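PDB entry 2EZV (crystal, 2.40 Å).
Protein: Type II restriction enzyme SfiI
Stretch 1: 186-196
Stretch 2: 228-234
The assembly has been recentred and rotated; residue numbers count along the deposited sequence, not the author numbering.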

# COMPACT_ATOMS: atom_id res chain seq x y z
N LEU D 186 24.39 5.86 -10.97
CA LEU D 186 25.41 6.90 -11.03
C LEU D 186 25.93 7.19 -9.64
O LEU D 186 25.16 7.49 -8.72
CB LEU D 186 24.85 8.16 -11.67
CG LEU D 186 24.35 7.96 -13.10
CD1 LEU D 186 23.99 9.32 -13.70
CD2 LEU D 186 25.41 7.27 -13.94
N PRO D 187 27.25 7.11 -9.47
CA PRO D 187 27.89 7.36 -8.18
C PRO D 187 27.58 8.71 -7.53
O PRO D 187 27.56 9.75 -8.18
CB PRO D 187 29.38 7.16 -8.49
CG PRO D 187 29.48 7.48 -9.95
CD PRO D 187 28.25 6.84 -10.51
N HIS D 188 27.33 8.65 -6.23
CA HIS D 188 27.03 9.84 -5.45
C HIS D 188 28.21 10.82 -5.52
O HIS D 188 29.36 10.42 -5.74
CB HIS D 188 26.77 9.43 -4.00
CG HIS D 188 26.36 10.55 -3.10
ND1 HIS D 188 27.25 11.46 -2.59
CD2 HIS D 188 25.14 10.91 -2.62
CE1 HIS D 188 26.61 12.33 -1.83
NE2 HIS D 188 25.33 12.02 -1.83
N ALA D 189 27.91 12.10 -5.34
CA ALA D 189 28.92 13.14 -5.37
C ALA D 189 30.17 12.78 -4.55
O ALA D 189 31.29 12.98 -5.01
CB ALA D 189 28.32 14.46 -4.87
N ARG D 190 29.96 12.25 -3.35
CA ARG D 190 31.07 11.87 -2.47
C ARG D 190 32.10 10.96 -3.12
O ARG D 190 33.22 10.82 -2.62
CB ARG D 190 30.56 11.15 -1.22
CG ARG D 190 30.06 12.04 -0.10
CD ARG D 190 29.82 11.18 1.13
NE ARG D 190 31.07 10.60 1.61
CZ ARG D 190 31.16 9.60 2.47
NH1 ARG D 190 30.07 9.03 2.97
NH2 ARG D 190 32.35 9.16 2.85
N LEU D 191 31.71 10.34 -4.24
CA LEU D 191 32.57 9.41 -4.95
C LEU D 191 33.29 10.01 -6.16
O LEU D 191 33.85 9.27 -6.98
CB LEU D 191 31.73 8.21 -5.41
CG LEU D 191 31.08 7.42 -4.27
CD1 LEU D 191 30.03 6.47 -4.83
CD2 LEU D 191 32.15 6.66 -3.51
N LYS D 192 33.30 11.33 -6.27
CA LYS D 192 33.96 11.99 -7.40
C LYS D 192 35.42 11.58 -7.58
O LYS D 192 35.81 11.19 -8.68
CB LYS D 192 33.86 13.51 -7.27
CG LYS D 192 34.55 14.24 -8.40
CD LYS D 192 34.14 15.69 -8.49
CE LYS D 192 34.91 16.38 -9.61
NZ LYS D 192 34.86 15.61 -10.89
N GLN D 193 36.21 11.67 -6.52
CA GLN D 193 37.63 11.32 -6.61
C GLN D 193 37.84 9.92 -7.21
O GLN D 193 38.81 9.70 -7.94
CB GLN D 193 38.27 11.39 -5.22
N ARG D 194 36.92 9.00 -6.93
CA ARG D 194 37.00 7.64 -7.45
C ARG D 194 36.59 7.47 -8.91
O ARG D 194 37.20 6.69 -9.63
CB ARG D 194 36.15 6.68 -6.60
CG ARG D 194 36.71 6.35 -5.23
CD ARG D 194 35.92 5.22 -4.59
NE ARG D 194 36.48 4.83 -3.30
CZ ARG D 194 35.99 3.87 -2.53
NH1 ARG D 194 34.91 3.18 -2.91
NH2 ARG D 194 36.57 3.59 -1.37
N TYR D 195 35.55 8.19 -9.34
CA TYR D 195 35.06 8.05 -10.71
C TYR D 195 35.34 9.20 -11.70
O TYR D 195 35.17 9.02 -12.91
CB TYR D 195 33.55 7.77 -10.69
CG TYR D 195 33.17 6.42 -10.10
CD1 TYR D 195 32.98 6.26 -8.72
CD2 TYR D 195 33.05 5.30 -10.92
CE1 TYR D 195 32.68 5.00 -8.18
CE2 TYR D 195 32.76 4.05 -10.39
CZ TYR D 195 32.57 3.91 -9.02
OH TYR D 195 32.31 2.65 -8.53
N ASN D 196 35.74 10.37 -11.21
CA ASN D 196 36.04 11.49 -12.10
C ASN D 196 37.06 12.46 -11.49
O ASN D 196 36.74 13.62 -11.21
CB ASN D 196 34.76 12.25 -12.46
N GLU D 228 33.33 -0.32 -17.26
CA GLU D 228 34.76 -0.54 -17.04
C GLU D 228 35.17 0.01 -15.68
O GLU D 228 35.91 -0.63 -14.93
CB GLU D 228 35.57 0.12 -18.14
N ALA D 229 34.67 1.20 -15.35
CA ALA D 229 34.99 1.81 -14.08
C ALA D 229 34.42 0.97 -12.94
O ALA D 229 35.03 0.85 -11.88
CB ALA D 229 34.43 3.22 -14.02
N CYS D 230 33.26 0.37 -13.17
CA CYS D 230 32.60 -0.45 -12.16
C CYS D 230 31.49 -1.26 -12.84
O CYS D 230 30.40 -0.76 -13.09
CB CYS D 230 32.01 0.43 -11.07
SG CYS D 230 31.30 -0.45 -9.66
N PRO D 231 31.76 -2.54 -13.13
CA PRO D 231 30.82 -3.45 -13.78
C PRO D 231 29.37 -3.45 -13.31
O PRO D 231 28.45 -3.37 -14.13
CB PRO D 231 31.48 -4.82 -13.59
CG PRO D 231 32.93 -4.49 -13.66
CD PRO D 231 33.02 -3.24 -12.80
N TRP D 232 29.14 -3.53 -11.99
CA TRP D 232 27.77 -3.58 -11.50
C TRP D 232 26.95 -2.31 -11.68
O TRP D 232 25.73 -2.35 -11.59
CB TRP D 232 27.71 -4.01 -10.03
CG TRP D 232 28.36 -3.09 -9.04
CD1 TRP D 232 29.59 -3.23 -8.49
CD2 TRP D 232 27.79 -1.90 -8.47
NE1 TRP D 232 29.83 -2.21 -7.60
CE2 TRP D 232 28.74 -1.38 -7.57
CE3 TRP D 232 26.57 -1.23 -8.63
CZ2 TRP D 232 28.51 -0.21 -6.82
CZ3 TRP D 232 26.34 -0.07 -7.89
CH2 TRP D 232 27.31 0.43 -7.00
N ARG D 233 27.61 -1.20 -11.95
CA ARG D 233 26.89 0.05 -12.14
C ARG D 233 26.16 0.11 -13.48
O ARG D 233 25.47 1.08 -13.77
CB ARG D 233 27.83 1.25 -12.00
CG ARG D 233 28.17 1.56 -10.56
CD ARG D 233 28.99 2.83 -10.42
NE ARG D 233 29.29 3.11 -9.02
CZ ARG D 233 28.43 3.65 -8.16
NH1 ARG D 233 27.21 3.99 -8.55
NH2 ARG D 233 28.79 3.85 -6.90
N LEU D 234 26.31 -0.93 -14.29
CA LEU D 234 25.65 -1.00 -15.58
C LEU D 234 25.03 -2.39 -15.72
O LEU D 234 25.73 -3.39 -15.84
CB LEU D 234 26.65 -0.75 -16.71
CG LEU D 234 26.19 -0.63 -18.18
CD1 LEU D 234 25.91 -1.99 -18.75
CD2 LEU D 234 24.97 0.27 -18.27

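Two side chains, Tyr195 and Arg233, carry most of this contact, and the one hydrogen bond between the stretches joins them. Arg233 NE donates to Tyr195 OH across 3.1 Å, with an angle of 162° at the hydrogen, so the N-H points almost straight at the oxygen. The hydroxyl lies at the edge of the guanidinium, near its plane, which is where arginine's N-H bonds point. Both residues suit the task because both are long: the nearest CA atoms across the stretches, Leu186 CA to Arg233 CA and Tyr195 CA to Ala229 CA, are 7.1 Å apart, and each residue directs its CA-to-CB bond toward the other stretch. Arg233 leaves the backbone with chi1 m, runs extended through chi2 and chi3, both t, and turns again at chi4, -78°.

The rest of the guanidinium packs against stretch 1 without bonding to it. Pro187 CA lies over one face, a fitting neighbour because the faces of a guanidinium, unlike its edges, offer no N-H groups. Arg233 NH1 comes within 3.3 Å of Pro187 N, yet no hydrogen bond forms: the proline nitrogen is closed into its ring and has no hydrogen to give, and its lone pair is delocalised into the peptide bond. The ring itself also touches the arginine, with Pro187 CD 3.6 Å from Arg233 NH1. At the other terminal nitrogen, Leu191 CD1 approaches Arg233 NH2 to 3.6 Å, an aliphatic methyl that fills space without competing for protons. The two terminal nitrogens find their hydrogen-bonding partners elsewhere in the structure, so the buried charged group is not left unsatisfied.

Apolar packing lines one edge of the tyrosine ring. Ala229 CB sits 4.0 Å from Tyr195 CD2 and Cys230 CB 3.8 Å from Tyr195 CE2; both lie near the ring plane, so neither is stacked on a face. Cys230 CB also reaches within 3.4 Å of Tyr195 OH. Tyrosine suits this position because its hydrocarbon edge meets small side chains while its polar tip meets the arginine. Alanine's single methyl supplies a contact with little bulk.

Local backbone bonds help shape both partners. Leu191, at the N-cap position, accepts at its carbonyl oxygen from Tyr195 N (Leu191 O to Tyr195 N, 3.1 Å), tying the tyrosine into the short helix. In stretch 2, Cys230 leaves helical geometry, and Arg233 N donates to Cys230 O at 3.0 Å within the turn that follows. That turn links the backbones of two residues whose side chains both meet Tyr195 OH.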